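Local coordinates for putative ATP-grasp superfamily protein (Archaeoglobus fulgidus, PDB 3DF7) that is of unknown function but, as a putative member of the ATP-grasp superfamily, probably binds ATP and a metal ion, at residues F193-S205 with K274-S286. Numbering follows the deposited sequence.
Sequences FRYAGAVVPARIS and KHVRRQMVRKSKS
Ala198 and Val281 exchange two backbone hydrogen bonds, Val281 N to Ala198 O at 2.7 Å and Ala198 N to Val281 O at 2.8 Å, and Val200 with Gln279 repeats the exchange. Lys283 N adds a nearly straight bond (175°) to Ala196 O. Between these lie the non-hydrogen-bonded pairs Gly197–Arg282 and Val199–Met280. The antiparallel strands 194-200 and 279-285 thus join chain segments far apart in sequence inside a large antiparallel sheet, consistent with the ATP-grasp fold, flanked by strands 180-191 and 297-303, respectively. On the side of strand 180-191, Ala196 and Gly197 both face Ile189 in a classic beta bulge. Just before strand 279-285, Arg278 grips the chain that leaves strand 194-200: NE donates to Pro201 O (2.8 Å), which lies in the guanidinium plane, while NH2 reaches Ala202 O (3.2 Å) from above that carbonyl's plane. Arg278 NH1 forms a salt bridge with Asp305. Arg203 CG sits over one guanidinium face, 3.4 Å from Arg278 NE, while the Arg203 guanidinium forms a salt bridge with Glu187. A leucine in place of Arg278 would probably leave both carbonyls and Asp305 without their partner. Among aliphatic contacts, Val199 CG1, anti to the backbone N (179°), meets Arg278 CD at 3.6 Å, and CG2 approaches the selenomethionine methyl of Met280.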
loop_
_atom_site.group_PDB
_atom_site.type_symbol
_atom_site.label_atom_id
_atom_site.label_comp_id
_atom_site.label_asym_id
_atom_site.label_seq_id
_atom_site.Cartn_x
_atom_site.Cartn_y
_atom_site.Cartn_z
ATOM N N PHE A 193 -0.705 -2.579 17.417
ATOM C CA PHE A 193 -1.415 -3.012 16.218
ATOM C C PHE A 193 -1.408 -1.973 15.105
ATOM O O PHE A 193 -2.209 -2.048 14.174
ATOM C CB PHE A 193 -2.860 -3.369 16.573
ATOM C CG PHE A 193 -2.975 -4.430 17.625
ATOM C CD1 PHE A 193 -2.542 -5.725 17.371
ATOM C CD2 PHE A 193 -3.496 -4.130 18.878
ATOM C CE1 PHE A 193 -2.624 -6.712 18.352
ATOM C CE2 PHE A 193 -3.584 -5.107 19.865
ATOM C CZ PHE A 193 -3.145 -6.401 19.600
ATOM N N ARG A 194 -0.505 -1.004 15.205
ATOM C CA ARG A 194 -0.394 0.046 14.202
ATOM C C ARG A 194 1.024 0.093 13.649
ATOM O O ARG A 194 1.993 -0.015 14.397
ATOM C CB ARG A 194 -0.758 1.399 14.816
ATOM C CG ARG A 194 -2.200 1.491 15.292
ATOM C CD ARG A 194 -2.484 2.817 15.977
ATOM N NE ARG A 194 -1.643 3.013 17.155
ATOM C CZ ARG A 194 -1.777 4.019 18.012
ATOM N NH1 ARG A 194 -2.724 4.932 17.825
ATOM N NH2 ARG A 194 -0.966 4.116 19.057
ATOM N N TYR A 195 1.145 0.244 12.335
ATOM C CA TYR A 195 2.454 0.307 11.705
ATOM C C TYR A 195 3.157 1.605 12.093
ATOM O O TYR A 195 2.670 2.694 11.795
ATOM C CB TYR A 195 2.313 0.218 10.183
ATOM C CG TYR A 195 1.845 -1.133 9.684
ATOM C CD1 TYR A 195 0.560 -1.601 9.962
ATOM C CD2 TYR A 195 2.693 -1.951 8.939
ATOM C CE1 TYR A 195 0.132 -2.848 9.508
ATOM C CE2 TYR A 195 2.277 -3.198 8.482
ATOM C CZ TYR A 195 0.997 -3.641 8.768
ATOM O OH TYR A 195 0.587 -4.870 8.308
ATOM N N ALA A 196 4.297 1.479 12.766
ATOM C CA ALA A 196 5.072 2.639 13.199
ATOM C C ALA A 196 6.254 2.881 12.266
ATOM O O ALA A 196 6.818 3.974 12.233
ATOM C CB ALA A 196 5.568 2.437 14.633
ATOM N N GLY A 197 6.629 1.859 11.505
ATOM C CA GLY A 197 7.740 2.015 10.587
ATOM C C GLY A 197 8.009 0.767 9.778
ATOM O O GLY A 197 7.366 -0.260 9.979
ATOM N N ALA A 198 8.954 0.869 8.847
ATOM C CA ALA A 198 9.332 -0.257 8.008
ATOM C C ALA A 198 10.835 -0.204 7.781
ATOM O O ALA A 198 11.455 0.854 7.895
ATOM C CB ALA A 198 8.593 -0.202 6.667
ATOM N N VAL A 199 11.416 -1.359 7.486
ATOM C CA VAL A 199 12.843 -1.463 7.214
ATOM C C VAL A 199 12.932 -2.079 5.822
ATOM O O VAL A 199 12.396 -3.163 5.580
ATOM C CB VAL A 199 13.547 -2.363 8.251
ATOM C CG1 VAL A 199 15.029 -2.463 7.934
ATOM C CG2 VAL A 199 13.349 -1.791 9.650
ATOM N N VAL A 200 13.588 -1.368 4.908
ATOM C CA VAL A 200 13.724 -1.800 3.518
ATOM C C VAL A 200 15.199 -1.887 3.106
ATOM O O VAL A 200 15.895 -0.874 3.081
ATOM C CB VAL A 200 13.016 -0.787 2.573
ATOM C CG1 VAL A 200 13.075 -1.269 1.134
ATOM C CG2 VAL A 200 11.571 -0.576 3.018
ATOM N N PRO A 201 15.693 -3.097 2.775
ATOM C CA PRO A 201 14.970 -4.373 2.770
ATOM C C PRO A 201 14.887 -4.987 4.167
ATOM O O PRO A 201 15.588 -4.562 5.086
ATOM C CB PRO A 201 15.791 -5.225 1.810
ATOM C CG PRO A 201 17.185 -4.778 2.119
ATOM C CD PRO A 201 17.039 -3.263 2.196
ATOM N N ALA A 202 14.035 -5.995 4.313
ATOM C CA ALA A 202 13.844 -6.654 5.597
ATOM C C ALA A 202 15.120 -7.300 6.121
ATOM O O ALA A 202 15.952 -7.787 5.353
ATOM C CB ALA A 202 12.743 -7.707 5.481
ATOM N N ARG A 203 15.262 -7.297 7.441
ATOM C CA ARG A 203 16.415 -7.904 8.090
ATOM C C ARG A 203 16.027 -9.349 8.393
ATOM O O ARG A 203 15.736 -9.703 9.534
ATOM C CB ARG A 203 16.753 -7.138 9.377
ATOM C CG ARG A 203 17.143 -5.684 9.115
ATOM C CD ARG A 203 17.215 -4.851 10.391
ATOM N NE ARG A 203 15.900 -4.696 11.008
ATOM C CZ ARG A 203 15.667 -3.967 12.098
ATOM N NH1 ARG A 203 16.664 -3.322 12.693
ATOM N NH2 ARG A 203 14.438 -3.881 12.590
ATOM N N ILE A 204 16.003 -10.170 7.347
ATOM C CA ILE A 204 15.639 -11.577 7.470
ATOM C C ILE A 204 16.611 -12.451 6.687
ATOM O O ILE A 204 17.326 -11.967 5.810
ATOM C CB ILE A 204 14.212 -11.832 6.928
ATOM C CG1 ILE A 204 14.115 -11.322 5.486
ATOM C CG2 ILE A 204 13.177 -11.153 7.829
ATOM C CD1 ILE A 204 12.785 -11.595 4.804
ATOM N N SER A 205 16.631 -13.741 7.004
ATOM C CA SER A 205 17.509 -14.675 6.311
ATOM C C SER A 205 17.002 -14.855 4.886
ATOM O O SER A 205 15.844 -14.560 4.584
ATOM C CB SER A 205 17.518 -16.034 7.018
ATOM O OG SER A 205 16.271 -16.692 6.859
ATOM N N LYS A 274 19.821 -0.696 -8.397
ATOM C CA LYS A 274 21.150 -0.165 -8.685
ATOM C C LYS A 274 22.116 -0.395 -7.530
ATOM O O LYS A 274 23.326 -0.494 -7.728
ATOM C CB LYS A 274 21.065 1.332 -8.994
ATOM C CG LYS A 274 20.260 1.664 -10.237
ATOM C CD LYS A 274 20.873 1.040 -11.482
ATOM C CE LYS A 274 20.070 1.396 -12.723
ATOM N NZ LYS A 274 19.985 2.871 -12.913
ATOM N N HIS A 275 21.571 -0.467 -6.322
ATOM C CA HIS A 275 22.360 -0.703 -5.122
ATOM C C HIS A 275 21.436 -1.128 -3.999
ATOM O O HIS A 275 20.221 -1.135 -4.160
ATOM C CB HIS A 275 23.127 0.562 -4.699
ATOM C CG HIS A 275 22.254 1.731 -4.352
ATOM N ND1 HIS A 275 21.425 1.750 -3.248
ATOM C CD2 HIS A 275 22.097 2.933 -4.956
ATOM C CE1 HIS A 275 20.798 2.912 -3.188
ATOM N NE2 HIS A 275 21.190 3.649 -4.214
ATOM N N VAL A 276 22.018 -1.504 -2.869
ATOM C CA VAL A 276 21.228 -1.887 -1.715
ATOM C C VAL A 276 21.791 -1.144 -0.516
ATOM O O VAL A 276 22.923 -1.377 -0.099
ATOM C CB VAL A 276 21.275 -3.408 -1.462
ATOM C CG1 VAL A 276 20.440 -3.758 -0.227
ATOM C CG2 VAL A 276 20.744 -4.147 -2.682
ATOM N N ARG A 277 20.990 -0.222 0.009
ATOM C CA ARG A 277 21.363 0.593 1.158
ATOM C C ARG A 277 20.144 0.576 2.070
ATOM O O ARG A 277 19.219 1.369 1.894
ATOM C CB ARG A 277 21.662 2.020 0.691
ATOM C CG ARG A 277 22.224 2.968 1.752
ATOM C CD ARG A 277 22.319 4.369 1.160
ATOM N NE ARG A 277 22.994 4.337 -0.137
ATOM C CZ ARG A 277 22.778 5.206 -1.119
ATOM N NH1 ARG A 277 21.900 6.188 -0.954
ATOM N NH2 ARG A 277 23.428 5.085 -2.270
ATOM N N ARG A 278 20.144 -0.337 3.036
ATOM C CA ARG A 278 19.015 -0.483 3.948
ATOM C C ARG A 278 18.537 0.818 4.582
ATOM O O ARG A 278 19.314 1.578 5.170
ATOM C CB ARG A 278 19.338 -1.510 5.035
ATOM C CG ARG A 278 18.186 -1.763 5.995
ATOM C CD ARG A 278 18.448 -2.971 6.899
ATOM N NE ARG A 278 18.178 -4.233 6.212
ATOM C CZ ARG A 278 19.097 -5.148 5.924
ATOM N NH1 ARG A 278 20.366 -4.953 6.259
ATOM N NH2 ARG A 278 18.745 -6.269 5.308
ATOM N N GLN A 279 17.236 1.052 4.469
ATOM C CA GLN A 279 16.607 2.256 5.001
ATOM C C GLN A 279 15.567 1.932 6.061
ATOM O O GLN A 279 14.992 0.844 6.070
ATOM C CB GLN A 279 15.888 3.007 3.877
ATOM C CG GLN A 279 16.772 3.417 2.723
ATOM C CD GLN A 279 17.792 4.432 3.149
ATOM O OE1 GLN A 279 19.000 4.221 3.009
ATOM N NE2 GLN A 279 17.316 5.539 3.692
HETATM N N MSE A 280 15.334 2.884 6.959
HETATM C CA MSE A 280 14.282 2.725 7.947
HETATM C C MSE A 280 13.297 3.856 7.696
HETATM O O MSE A 280 13.678 5.028 7.686
HETATM C CB MSE A 280 14.785 2.836 9.394
HETATM C CG MSE A 280 13.620 2.852 10.400
HETATM SE SE MSE A 280 14.097 2.865 12.273
HETATM C CE MSE A 280 14.241 0.948 12.558
ATOM N N VAL A 281 12.037 3.505 7.468
ATOM C CA VAL A 281 11.004 4.510 7.269
ATOM C C VAL A 281 10.268 4.544 8.604
ATOM O O VAL A 281 9.949 3.495 9.158
ATOM C CB VAL A 281 10.005 4.101 6.147
ATOM C CG1 VAL A 281 8.911 5.158 6.006
ATOM C CG2 VAL A 281 10.736 3.935 4.820
ATOM N N ARG A 282 10.027 5.726 9.152
ATOM C CA ARG A 282 9.307 5.773 10.415
ATOM C C ARG A 282 8.449 7.009 10.561
ATOM O O ARG A 282 8.796 8.093 10.085
ATOM C CB ARG A 282 10.276 5.674 11.603
ATOM C CG ARG A 282 11.156 6.891 11.815
ATOM C CD ARG A 282 12.178 6.658 12.932
ATOM N NE ARG A 282 13.050 7.816 13.086
ATOM C CZ ARG A 282 14.178 7.834 13.790
ATOM N NH1 ARG A 282 14.601 6.747 14.429
ATOM N NH2 ARG A 282 14.892 8.949 13.839
ATOM N N LYS A 283 7.312 6.821 11.218
ATOM C CA LYS A 283 6.384 7.903 11.469
ATOM C C LYS A 283 6.757 8.451 12.839
ATOM O O LYS A 283 6.995 7.692 13.785
ATOM C CB LYS A 283 4.948 7.375 11.472
ATOM C CG LYS A 283 3.894 8.429 11.745
ATOM C CD LYS A 283 2.504 7.808 11.821
ATOM C CE LYS A 283 2.122 7.141 10.509
ATOM N NZ LYS A 283 0.749 6.571 10.546
ATOM N N SER A 284 6.828 9.770 12.939
ATOM C CA SER A 284 7.197 10.401 14.193
ATOM C C SER A 284 6.513 11.746 14.340
ATOM O O SER A 284 5.726 12.156 13.480
ATOM C CB SER A 284 8.718 10.582 14.252
ATOM O OG SER A 284 9.198 11.277 13.104
ATOM N N LYS A 285 6.820 12.423 15.443
ATOM C CA LYS A 285 6.266 13.735 15.727
ATOM C C LYS A 285 7.378 14.779 15.651
ATOM O O LYS A 285 8.380 14.685 16.357
ATOM C CB LYS A 285 5.639 13.758 17.127
ATOM C CG LYS A 285 4.501 12.753 17.332
ATOM C CD LYS A 285 3.314 13.046 16.421
ATOM C CE LYS A 285 2.105 13.557 17.201
ATOM N NZ LYS A 285 2.383 14.824 17.930
ATOM N N SER A 286 7.202 15.754 14.769
ATOM C CA SER A 286 8.158 16.846 14.608
ATOM C C SER A 286 9.626 16.447 14.470
ATOM O O SER A 286 10.496 17.047 15.101
ATOM C CB SER A 286 8.007 17.820 15.778
ATOM O OG SER A 286 6.658 18.236 15.908
HETATM O O HOH W 1 0.377 4.755 12.593
#